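PDB 5I62: potential RNA-dependent RNA polymerase from Human picobirnavirus, which catalyses template-directed synthesis of RNA from ribonucleoside triphosphates, probably serving both transcription and replication of the viral double-stranded RNA genome. Local coordinates for residues A[62-67]-A[393-398]; A[399-404]-A[451-456]; A[50-55]-A[68-73]; A[248-253]-A[351-356]. All coordinates share one frame; numbering follows the deposited sequence.

Interaction 1 (A[62-67]-A[393-398]); sequences WPTLME and KQDCTY
Thr64, in the first turn of helix 63-73, reaches Asp395 at the start of strand 395-398 through one hydrogen bond: Thr64 OG1 donates to Asp395 OD2 over 2.8 Å. The two side chains come from opposite directions across a gap in which their CA atoms stay 8.0 Å apart. The hydroxyl does not lie in the carboxylate plane; it meets OD2 from above, about 49° out. Thr64 holds OG1 between its own backbone N and carbonyl carbon (chi1 70°), which turns the hydroxyl to the strand and leaves CG2 beside the backbone N. Even so, the methyl sits close to the acid, with Thr64 CG2 3.3 Å from Asp395 OD2. Both oxygens of Asp395 are engaged, because OD1 is hydrogen-bonded to the hydroxyl of Tyr390. Thr64 OG1 also takes a bond from the indole NH of Trp402, so its donor and acceptor roles are both used, which restrains its rotation. Just before the helix, Trp62 takes the N-cap position, and its indole meets the rings of His404 and Tyr407 edge-to-face. Strand 395-398 forms an antiparallel hairpin with 401-404 directly after the palm strand 390-392, a position consistent with motif E in the right-hand fold of RNA-dependent RNA polymerases, and helix 63-73 is pinned to that hairpin.

Interaction 2 (A[399-404]-A[451-456]); sequences LRRWHH and IENVKY
Arg401, the first residue of strand 401-404, faces Asn453 in the segment that follows helix 441-451, and their CA atoms, 9.1 Å apart, are the nearest pair between the two backbones. Leaving its strand with CG beside the backbone N, the arginine bends sharply at chi2 (89°), which swings the guanidinium back over the turn it has just left. There Arg401 NH1 donates to Leu399 O at 2.7 Å, almost straight along the C=O axis and within the guanidinium plane. That bond ties the edge of the guanidinium to the two-residue turn of Leu399 and Arg400, both in left-handed helical conformation, as in type I' beta-hairpins; the hairpin 395-404 probably corresponds to polymerase motif E, and 451-456 lies in the link between helices 441-451 and 460-469, probably part of the thumb. With NH1 so anchored, Arg401 NH2 is turned to Asn453 OD1 at 3.1 Å, the guanidinium and amide planes standing 86° apart. A water makes the firmer bridge: it accepts from Arg401 NE at 2.8 Å and donates to Asn453 O at 2.9 Å. Asn453 ND2 makes a weak bond back to the carbonyl of Ile450, which suits an amide with its oxygen toward the arginine. Tyr417 of strand 416-417 touches both side chains.

Interaction 3 (A[50-55]-A[68-73]); sequences EWYKKL and FEDDLR
Tyr52 and Leu55 of helix 44-55 face Glu69, Asp70 and Arg73 of helix 63-73 in an antiparallel helical hairpin near the N-terminus of the polymerase. The axes of the two segments run at 166° and stay 12.6 Å apart at their closest, a wide spacing bridged by long side chains. The polar link is a short hydrogen bond, Tyr52 OH to Asp70 OD1 at 2.5 Å. It uses the syn lone pair of OD1, and the ring and carboxylate planes differ by only 7°, so the acid meets the phenol at its edge, near the ring plane. Tyr52 gets there with CG anti to its backbone N, which sends the ring out across the gap. Van der Waals packing comes from Leu55, whose methyls lie against the carboxylate of Glu69: Leu55 CD2 rests 3.6 Å from Glu69 CD, and Leu55 CD1 3.7 Å from Glu69 OE2. The acid is bent at chi2 and buried, yet well supplied: Ser418 and the backbone N of Met420 meet OE1, while His457 and Thr419 meet OE2. This ties the hairpin to the start of helix 419-427, whose N-terminus would favour a negative charge. Charge and ring meet at Arg73, which runs extended from CG to NE. Tyr52 CD2 lies over one face of its guanidinium, the ring and guanidinium planes inclined by 25°. A salt bridge from NH2 to Asp49 holds the group there, with Arg73 CZ 3.4 Å from Tyr52 CD2.

Interaction 4 (A[248-253]-A[351-356]); sequences FDTKGP and NPNSQC
Thr250, in the last turn of the helix that begins at residue 237, presents its hydroxyl to Asn351 and Asn353, two residues of a type I beta turn (Asn351 to Ser354) that also contains an Asx turn and leads into strand 355-357 of the palm sheet. The firm part of the contact gathers round that hydroxyl. Asn351 ND2 donates to Thr250 OG1 at 3.1 Å with an N-H...O angle of 163°, and OG1 lies in the amide plane. Because Thr250 OG1 bonds in turn to the carbonyl of Lys246 one helical turn back, it is gripped from both sides of the contact. The oxygen of the same amide is held too: Asn351 OD1 accepts Asn353 N at 2.9 Å, closing the Asx turn and setting the angle of the amide. The second bond to the hydroxyl is looser: Asn353 ND2 also reaches Thr250 OG1 at 3.1 Å, but bent to 132° and weak. The site is at the surface, with Thr250 itself exposed. Lys251 brushes the contact with its backbone alone, while Lys251 NZ bonds instead to Gly252 O at 2.7 Å and to the carbonyl of Asp255. The turn itself is locked at Asn351 O, which accepts both Ser354 N at 2.9 Å and Ser354 OG at 2.8 Å.

Interactions 1 and 2 share the hairpin of strands 395-398 and 401-404, joined by Cys396 O to His403 N at 2.9 Å, and their centres lie 12 Å apart. Interaction 3 uses the same helix 63-73 as interaction 1, with centres 14 Å apart; Phe68 from it packs on the hairpin turn, its CZ 3.3 Å from Arg400 O. Interaction 4 stands on the palm side, 16 Å from interaction 1 between centres but 29 Å from interaction 3. Its strand 355-357 leads into the Gly-Asp-Asp turn of polymerase motif C, and Tyr398 of the hairpin packs there, with OH 3.2 Å from Cys356 C. The hairpin thus probably lies between the palm and helices 63-73 and 441-451, the latter perhaps of the thumb.

Interaction 1 (A[62-67]-A[393-398])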
# COMPACT_ATOMS: atom_id res chain seq x y z
N TRP A 62 -0.50 -13.14 26.79
CA TRP A 62 -0.18 -12.98 25.37
C TRP A 62 1.20 -12.38 25.18
O TRP A 62 1.35 -11.29 24.63
CB TRP A 62 -1.24 -12.14 24.68
CG TRP A 62 -2.63 -12.65 24.84
CD1 TRP A 62 -3.64 -12.06 25.52
CD2 TRP A 62 -3.17 -13.88 24.31
NE1 TRP A 62 -4.78 -12.83 25.45
CE2 TRP A 62 -4.51 -13.95 24.72
CE3 TRP A 62 -2.64 -14.92 23.54
CZ2 TRP A 62 -5.34 -15.01 24.37
CZ3 TRP A 62 -3.46 -15.98 23.20
CH2 TRP A 62 -4.80 -16.02 23.62
N PRO A 63 2.25 -13.09 25.60
CA PRO A 63 3.61 -12.53 25.49
C PRO A 63 4.06 -12.25 24.07
O PRO A 63 4.85 -11.32 23.87
CB PRO A 63 4.49 -13.59 26.16
CG PRO A 63 3.75 -14.86 25.97
CD PRO A 63 2.28 -14.50 26.06
N THR A 64 3.62 -13.03 23.07
CA THR A 64 4.01 -12.68 21.71
C THR A 64 3.25 -11.45 21.20
O THR A 64 3.74 -10.77 20.29
CB THR A 64 3.83 -13.86 20.73
OG1 THR A 64 2.44 -14.13 20.51
CG2 THR A 64 4.51 -15.12 21.28
N LEU A 65 2.07 -11.15 21.75
CA LEU A 65 1.42 -9.87 21.43
C LEU A 65 2.21 -8.71 22.01
O LEU A 65 2.33 -7.65 21.37
CB LEU A 65 -0.02 -9.85 21.95
CG LEU A 65 -0.78 -8.53 21.68
CD1 LEU A 65 -0.80 -8.18 20.19
CD2 LEU A 65 -2.19 -8.59 22.21
N MET A 66 2.76 -8.89 23.21
CA MET A 66 3.63 -7.87 23.80
C MET A 66 4.89 -7.67 22.97
O MET A 66 5.34 -6.54 22.78
CB MET A 66 3.97 -8.24 25.24
CG MET A 66 4.79 -7.19 26.02
SD MET A 66 3.97 -5.57 26.16
CE MET A 66 2.38 -6.05 26.72
N GLU A 67 5.48 -8.76 22.47
CA GLU A 67 6.64 -8.64 21.59
C GLU A 67 6.30 -7.85 20.34
O GLU A 67 7.10 -7.03 19.88
CB GLU A 67 7.18 -10.00 21.18
CG GLU A 67 7.82 -10.79 22.28
CD GLU A 67 7.63 -12.29 22.06
OE1 GLU A 67 7.43 -13.03 23.06
OE2 GLU A 67 7.64 -12.73 20.89
N LYS A 393 4.88 -21.49 15.12
CA LYS A 393 3.83 -22.49 14.93
C LYS A 393 2.47 -22.03 15.41
O LYS A 393 1.46 -22.61 15.00
CB LYS A 393 4.17 -23.81 15.64
CG LYS A 393 5.41 -24.50 15.12
CD LYS A 393 5.59 -25.87 15.74
CE LYS A 393 6.96 -26.42 15.37
NZ LYS A 393 7.20 -27.79 15.91
N GLN A 394 2.40 -21.01 16.28
CA GLN A 394 1.14 -20.62 16.91
C GLN A 394 0.67 -19.21 16.59
O GLN A 394 -0.49 -18.89 16.89
CB GLN A 394 1.22 -20.74 18.44
CG GLN A 394 1.74 -22.08 19.00
CD GLN A 394 3.26 -22.14 19.02
OE1 GLN A 394 3.96 -21.14 18.77
NE2 GLN A 394 3.79 -23.34 19.31
N ASP A 395 1.51 -18.36 16.02
CA ASP A 395 1.05 -17.01 15.72
C ASP A 395 1.70 -16.51 14.44
O ASP A 395 2.58 -17.15 13.87
CB ASP A 395 1.29 -16.08 16.93
CG ASP A 395 2.76 -15.89 17.26
OD1 ASP A 395 3.59 -15.67 16.35
OD2 ASP A 395 3.10 -15.97 18.46
N CYS A 396 1.25 -15.34 13.99
CA CYS A 396 1.81 -14.74 12.79
C CYS A 396 1.50 -13.25 12.79
O CYS A 396 0.66 -12.77 13.54
CB CYS A 396 1.26 -15.41 11.51
SG CYS A 396 -0.53 -15.22 11.30
N THR A 397 2.22 -12.53 11.94
CA THR A 397 1.92 -11.13 11.69
C THR A 397 1.73 -10.97 10.20
O THR A 397 2.48 -11.55 9.41
CB THR A 397 3.03 -10.20 12.20
OG1 THR A 397 4.27 -10.58 11.59
CG2 THR A 397 3.18 -10.32 13.71
N TYR A 398 0.71 -10.22 9.82
CA TYR A 398 0.36 -10.01 8.42
C TYR A 398 -0.35 -8.68 8.35
O TYR A 398 -1.28 -8.45 9.13
CB TYR A 398 -0.53 -11.15 7.90
CG TYR A 398 -0.93 -11.03 6.45
CD1 TYR A 398 0.03 -10.86 5.45
CD2 TYR A 398 -2.27 -11.09 6.07
CE1 TYR A 398 -0.34 -10.76 4.12
CE2 TYR A 398 -2.65 -10.99 4.73
CZ TYR A 398 -1.67 -10.82 3.77
OH TYR A 398 -2.04 -10.72 2.43

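Interaction 2 (A[399-404]-A[451-456])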
# COMPACT_ATOMS: atom_id res chain seq x y z
N LEU A 399 0.11 -7.80 7.46
CA LEU A 399 -0.44 -6.45 7.29
C LEU A 399 -0.42 -5.67 8.60
O LEU A 399 -1.35 -4.93 8.91
CB LEU A 399 -1.86 -6.50 6.71
CG LEU A 399 -2.01 -7.27 5.40
CD1 LEU A 399 -3.46 -7.22 4.90
CD2 LEU A 399 -1.04 -6.76 4.33
N ARG A 400 0.66 -5.86 9.36
CA ARG A 400 0.86 -5.21 10.66
C ARG A 400 -0.24 -5.54 11.67
O ARG A 400 -0.51 -4.75 12.59
CB ARG A 400 1.03 -3.70 10.51
CG ARG A 400 2.34 -3.31 9.82
CD ARG A 400 2.51 -1.79 9.79
NE ARG A 400 3.21 -1.32 8.59
CZ ARG A 400 4.52 -1.46 8.38
NH1 ARG A 400 5.29 -2.07 9.28
NH2 ARG A 400 5.06 -0.99 7.26
N ARG A 401 -0.85 -6.72 11.55
CA ARG A 401 -1.75 -7.25 12.56
C ARG A 401 -1.22 -8.58 13.08
O ARG A 401 -0.74 -9.41 12.30
CB ARG A 401 -3.17 -7.48 12.02
CG ARG A 401 -4.08 -6.28 12.06
CD ARG A 401 -3.92 -5.52 10.81
NE ARG A 401 -4.89 -4.43 10.66
CZ ARG A 401 -4.71 -3.43 9.81
NH1 ARG A 401 -3.59 -3.41 9.08
NH2 ARG A 401 -5.62 -2.47 9.69
N TRP A 402 -1.37 -8.79 14.38
CA TRP A 402 -0.97 -10.02 15.05
C TRP A 402 -2.16 -10.96 15.13
O TRP A 402 -3.28 -10.54 15.39
CB TRP A 402 -0.45 -9.68 16.44
CG TRP A 402 -0.16 -10.79 17.40
CD1 TRP A 402 1.05 -11.38 17.62
CD2 TRP A 402 -1.07 -11.37 18.35
NE1 TRP A 402 0.95 -12.30 18.62
CE2 TRP A 402 -0.34 -12.33 19.09
CE3 TRP A 402 -2.42 -11.19 18.63
CZ2 TRP A 402 -0.92 -13.10 20.09
CZ3 TRP A 402 -3.00 -11.96 19.63
CH2 TRP A 402 -2.24 -12.89 20.35
N HIS A 403 -1.91 -12.24 14.86
CA HIS A 403 -2.92 -13.28 15.01
C HIS A 403 -2.32 -14.43 15.80
O HIS A 403 -1.12 -14.69 15.72
CB HIS A 403 -3.42 -13.82 13.66
CG HIS A 403 -3.81 -12.77 12.66
ND1 HIS A 403 -5.12 -12.54 12.31
CD2 HIS A 403 -3.07 -11.95 11.89
CE1 HIS A 403 -5.17 -11.60 11.39
NE2 HIS A 403 -3.94 -11.22 11.12
N HIS A 404 -3.17 -15.13 16.54
CA HIS A 404 -2.72 -16.24 17.35
C HIS A 404 -3.76 -17.34 17.32
O HIS A 404 -4.96 -17.06 17.44
CB HIS A 404 -2.45 -15.80 18.79
CG HIS A 404 -1.66 -16.79 19.59
ND1 HIS A 404 -2.18 -18.00 19.97
CD2 HIS A 404 -0.40 -16.73 20.08
CE1 HIS A 404 -1.26 -18.66 20.66
NE2 HIS A 404 -0.18 -17.91 20.74
N ILE A 451 -8.01 4.64 15.38
CA ILE A 451 -8.41 3.84 16.53
C ILE A 451 -9.21 2.62 16.09
O ILE A 451 -9.11 1.54 16.70
CB ILE A 451 -9.20 4.70 17.54
CG1 ILE A 451 -8.27 5.73 18.20
CG2 ILE A 451 -9.89 3.82 18.61
CD1 ILE A 451 -8.99 6.94 18.85
N GLU A 452 -9.98 2.74 15.00
CA GLU A 452 -10.79 1.62 14.54
C GLU A 452 -9.94 0.37 14.30
O GLU A 452 -10.43 -0.75 14.45
CB GLU A 452 -11.57 2.02 13.28
CG GLU A 452 -12.51 0.94 12.68
CD GLU A 452 -13.55 0.39 13.67
OE1 GLU A 452 -13.67 0.93 14.79
OE2 GLU A 452 -14.25 -0.59 13.31
N ASN A 453 -8.66 0.55 13.98
CA ASN A 453 -7.78 -0.58 13.72
C ASN A 453 -7.64 -1.51 14.92
O ASN A 453 -7.42 -2.71 14.73
CB ASN A 453 -6.41 -0.07 13.29
CG ASN A 453 -6.44 0.59 11.94
OD1 ASN A 453 -6.92 0.00 10.98
ND2 ASN A 453 -5.95 1.81 11.87
N VAL A 454 -7.75 -1.00 16.15
CA VAL A 454 -7.49 -1.83 17.32
C VAL A 454 -8.77 -2.49 17.83
O VAL A 454 -8.84 -2.93 18.98
CB VAL A 454 -6.80 -1.02 18.44
CG1 VAL A 454 -5.58 -0.29 17.90
CG2 VAL A 454 -7.78 -0.02 19.08
N LYS A 455 -9.76 -2.63 16.95
CA LYS A 455 -11.08 -3.14 17.34
C LYS A 455 -11.08 -4.58 17.86
O LYS A 455 -12.11 -5.03 18.37
CB LYS A 455 -12.04 -3.06 16.16
CG LYS A 455 -11.66 -4.04 15.05
CD LYS A 455 -12.24 -3.65 13.71
CE LYS A 455 -13.46 -4.48 13.38
NZ LYS A 455 -14.10 -4.02 12.12
N TYR A 456 -9.98 -5.33 17.73
CA TYR A 456 -9.91 -6.67 18.31
C TYR A 456 -8.84 -6.80 19.37
O TYR A 456 -8.56 -7.92 19.83
CB TYR A 456 -9.68 -7.72 17.23
CG TYR A 456 -10.81 -7.83 16.26
CD1 TYR A 456 -12.07 -8.23 16.68
CD2 TYR A 456 -10.61 -7.57 14.92
CE1 TYR A 456 -13.11 -8.34 15.79
CE2 TYR A 456 -11.64 -7.69 14.02
CZ TYR A 456 -12.89 -8.08 14.46
OH TYR A 456 -13.92 -8.19 13.57
O HOH W 1 -7.29 -4.01 12.10

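Interaction 3 (A[50-55]-A[68-73])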
# COMPACT_ATOMS: atom_id res chain seq x y z
N GLU A 50 2.70 6.22 29.46
CA GLU A 50 1.50 6.11 30.27
C GLU A 50 0.63 4.94 29.82
O GLU A 50 0.14 4.15 30.64
CB GLU A 50 0.72 7.43 30.23
CG GLU A 50 -0.37 7.49 31.27
CD GLU A 50 0.19 7.58 32.68
OE1 GLU A 50 -0.57 7.38 33.65
OE2 GLU A 50 1.41 7.85 32.83
N TRP A 51 0.43 4.81 28.51
CA TRP A 51 -0.36 3.68 28.02
C TRP A 51 0.36 2.36 28.29
O TRP A 51 -0.28 1.34 28.58
CB TRP A 51 -0.66 3.83 26.53
CG TRP A 51 -1.26 2.57 25.97
CD1 TRP A 51 -0.72 1.74 25.02
CD2 TRP A 51 -2.50 1.97 26.37
NE1 TRP A 51 -1.56 0.66 24.80
CE2 TRP A 51 -2.65 0.78 25.61
CE3 TRP A 51 -3.49 2.32 27.29
CZ2 TRP A 51 -3.76 -0.05 25.75
CZ3 TRP A 51 -4.59 1.49 27.43
CH2 TRP A 51 -4.72 0.32 26.66
N TYR A 52 1.70 2.36 28.22
CA TYR A 52 2.46 1.13 28.41
C TYR A 52 2.23 0.54 29.79
O TYR A 52 2.23 -0.69 29.96
CB TYR A 52 3.95 1.40 28.21
CG TYR A 52 4.73 0.15 27.86
CD1 TYR A 52 5.01 -0.82 28.82
CD2 TYR A 52 5.14 -0.09 26.56
CE1 TYR A 52 5.70 -1.98 28.50
CE2 TYR A 52 5.85 -1.23 26.22
CZ TYR A 52 6.12 -2.17 27.20
OH TYR A 52 6.82 -3.31 26.86
N LYS A 53 2.03 1.39 30.80
CA LYS A 53 1.75 0.90 32.15
C LYS A 53 0.56 -0.05 32.18
O LYS A 53 0.52 -0.96 33.01
CB LYS A 53 1.50 2.05 33.12
CG LYS A 53 2.69 2.94 33.38
CD LYS A 53 2.28 4.03 34.36
CE LYS A 53 3.30 5.13 34.44
NZ LYS A 53 2.83 6.23 35.31
N LYS A 54 -0.42 0.17 31.31
CA LYS A 54 -1.60 -0.69 31.24
C LYS A 54 -1.48 -1.78 30.17
O LYS A 54 -1.99 -2.89 30.37
CB LYS A 54 -2.86 0.13 30.97
CG LYS A 54 -2.86 1.56 30.96
CD LYS A 54 -4.27 2.12 30.89
CE LYS A 54 -4.05 3.58 30.66
NZ LYS A 54 -5.33 4.15 30.59
N LEU A 55 -0.83 -1.48 29.04
CA LEU A 55 -0.61 -2.49 28.01
C LEU A 55 0.08 -3.71 28.59
O LEU A 55 -0.31 -4.85 28.32
CB LEU A 55 0.23 -1.91 26.87
CG LEU A 55 0.44 -2.85 25.68
CD1 LEU A 55 -0.90 -3.23 25.10
CD2 LEU A 55 1.33 -2.21 24.61
N PHE A 68 5.14 -8.14 19.75
CA PHE A 68 4.66 -7.42 18.57
C PHE A 68 4.50 -5.94 18.87
O PHE A 68 4.97 -5.09 18.11
CB PHE A 68 3.34 -8.07 18.15
CG PHE A 68 2.51 -7.27 17.17
CD1 PHE A 68 2.76 -7.32 15.81
CD2 PHE A 68 1.40 -6.56 17.61
CE1 PHE A 68 1.95 -6.63 14.91
CE2 PHE A 68 0.59 -5.87 16.71
CZ PHE A 68 0.88 -5.92 15.35
N GLU A 69 3.89 -5.61 20.01
CA GLU A 69 3.73 -4.23 20.43
C GLU A 69 5.08 -3.55 20.67
O GLU A 69 5.29 -2.41 20.23
CB GLU A 69 2.86 -4.17 21.68
CG GLU A 69 1.38 -4.47 21.47
CD GLU A 69 0.57 -3.21 21.20
OE1 GLU A 69 1.19 -2.19 20.81
OE2 GLU A 69 -0.67 -3.23 21.39
N ASP A 70 5.98 -4.23 21.40
CA ASP A 70 7.32 -3.71 21.64
C ASP A 70 8.07 -3.44 20.34
O ASP A 70 8.76 -2.42 20.20
CB ASP A 70 8.13 -4.69 22.48
CG ASP A 70 7.83 -4.60 23.96
OD1 ASP A 70 7.13 -3.65 24.38
OD2 ASP A 70 8.31 -5.47 24.72
N ASP A 71 7.97 -4.37 19.38
CA ASP A 71 8.58 -4.17 18.07
C ASP A 71 8.07 -2.88 17.40
O ASP A 71 8.87 -2.08 16.90
CB ASP A 71 8.30 -5.38 17.19
CG ASP A 71 8.87 -5.24 15.81
OD1 ASP A 71 10.11 -5.23 15.65
OD2 ASP A 71 8.07 -5.12 14.86
N LEU A 72 6.75 -2.68 17.35
CA LEU A 72 6.22 -1.52 16.64
C LEU A 72 6.43 -0.23 17.44
O LEU A 72 6.49 0.85 16.85
CB LEU A 72 4.75 -1.73 16.31
CG LEU A 72 4.54 -2.81 15.23
CD1 LEU A 72 3.08 -3.07 14.94
CD2 LEU A 72 5.25 -2.37 13.95
N ARG A 73 6.51 -0.34 18.77
CA ARG A 73 6.82 0.82 19.59
C ARG A 73 8.13 1.47 19.17
O ARG A 73 8.27 2.70 19.23
CB ARG A 73 6.89 0.41 21.06
CG ARG A 73 7.22 1.56 21.97
CD ARG A 73 7.07 1.20 23.43
NE ARG A 73 6.82 2.41 24.21
CZ ARG A 73 7.07 2.53 25.51
NH1 ARG A 73 7.61 1.52 26.18
NH2 ARG A 73 6.80 3.67 26.14

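Interaction 4 (A[248-253]-A[351-356])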
# COMPACT_ATOMS: atom_id res chain seq x y z
N PHE A 248 -4.30 -21.84 10.02
CA PHE A 248 -3.96 -22.53 11.26
C PHE A 248 -4.70 -23.86 11.39
O PHE A 248 -4.13 -24.84 11.89
CB PHE A 248 -4.25 -21.63 12.46
CG PHE A 248 -3.15 -20.64 12.74
CD1 PHE A 248 -1.90 -21.08 13.12
CD2 PHE A 248 -3.37 -19.29 12.59
CE1 PHE A 248 -0.87 -20.18 13.36
CE2 PHE A 248 -2.35 -18.38 12.85
CZ PHE A 248 -1.10 -18.82 13.22
N ASP A 249 -5.96 -23.90 10.95
CA ASP A 249 -6.75 -25.14 11.02
C ASP A 249 -6.19 -26.24 10.13
O ASP A 249 -6.37 -27.43 10.44
CB ASP A 249 -8.20 -24.86 10.60
CG ASP A 249 -8.95 -24.00 11.60
OD1 ASP A 249 -8.51 -23.88 12.76
OD2 ASP A 249 -10.01 -23.44 11.20
N THR A 250 -5.55 -25.88 9.01
CA THR A 250 -5.15 -26.85 8.01
C THR A 250 -3.63 -26.97 7.86
O THR A 250 -3.16 -27.62 6.93
CB THR A 250 -5.77 -26.52 6.65
OG1 THR A 250 -5.29 -25.24 6.19
CG2 THR A 250 -7.29 -26.47 6.76
N LYS A 251 -2.85 -26.38 8.76
CA LYS A 251 -1.42 -26.50 8.58
C LYS A 251 -0.92 -27.79 9.21
O LYS A 251 -1.54 -28.35 10.12
CB LYS A 251 -0.67 -25.32 9.17
CG LYS A 251 -0.51 -25.34 10.65
CD LYS A 251 0.58 -24.33 11.03
CE LYS A 251 0.96 -24.49 12.47
NZ LYS A 251 1.69 -25.77 12.71
N GLY A 252 0.23 -28.26 8.72
CA GLY A 252 0.96 -29.33 9.36
C GLY A 252 1.18 -29.06 10.83
O GLY A 252 1.68 -28.00 11.23
N PRO A 253 0.79 -30.02 11.68
CA PRO A 253 1.07 -29.90 13.12
C PRO A 253 2.54 -29.68 13.43
O PRO A 253 2.87 -29.06 14.44
CB PRO A 253 0.59 -31.25 13.68
CG PRO A 253 -0.41 -31.74 12.67
CD PRO A 253 0.08 -31.26 11.35
N ASN A 351 -0.08 -24.60 0.94
CA ASN A 351 -1.37 -24.55 1.62
C ASN A 351 -2.13 -23.36 1.03
O ASN A 351 -1.66 -22.23 1.15
CB ASN A 351 -1.18 -24.39 3.11
CG ASN A 351 -2.48 -24.45 3.89
OD1 ASN A 351 -3.49 -23.82 3.52
ND2 ASN A 351 -2.48 -25.21 4.99
N PRO A 352 -3.28 -23.57 0.39
CA PRO A 352 -3.95 -22.47 -0.33
C PRO A 352 -4.50 -21.39 0.58
O PRO A 352 -4.86 -20.31 0.08
CB PRO A 352 -5.07 -23.17 -1.11
CG PRO A 352 -5.38 -24.40 -0.25
CD PRO A 352 -4.04 -24.84 0.30
N ASN A 353 -4.57 -21.63 1.89
CA ASN A 353 -4.95 -20.58 2.82
C ASN A 353 -3.80 -19.64 3.16
O ASN A 353 -4.01 -18.69 3.93
CB ASN A 353 -5.53 -21.21 4.09
CG ASN A 353 -6.73 -22.09 3.79
OD1 ASN A 353 -7.76 -21.60 3.31
ND2 ASN A 353 -6.61 -23.38 4.04
N SER A 354 -2.60 -19.89 2.63
CA SER A 354 -1.56 -18.87 2.62
C SER A 354 -2.09 -17.62 1.91
O SER A 354 -3.01 -17.69 1.08
CB SER A 354 -0.30 -19.39 1.92
OG SER A 354 0.15 -20.60 2.53
N GLN A 355 -1.50 -16.47 2.22
CA GLN A 355 -1.99 -15.20 1.70
C GLN A 355 -0.82 -14.30 1.30
O GLN A 355 0.27 -14.40 1.87
CB GLN A 355 -2.84 -14.43 2.73
CG GLN A 355 -4.08 -15.12 3.18
CD GLN A 355 -4.88 -14.24 4.13
OE1 GLN A 355 -5.03 -14.56 5.31
NE2 GLN A 355 -5.37 -13.12 3.62
N CYS A 356 -1.07 -13.40 0.35
CA CYS A 356 -0.11 -12.36 0.05
C CYS A 356 -0.82 -11.12 -0.48
O CYS A 356 -1.92 -11.20 -1.04
CB CYS A 356 0.96 -12.82 -0.96
SG CYS A 356 0.32 -13.55 -2.47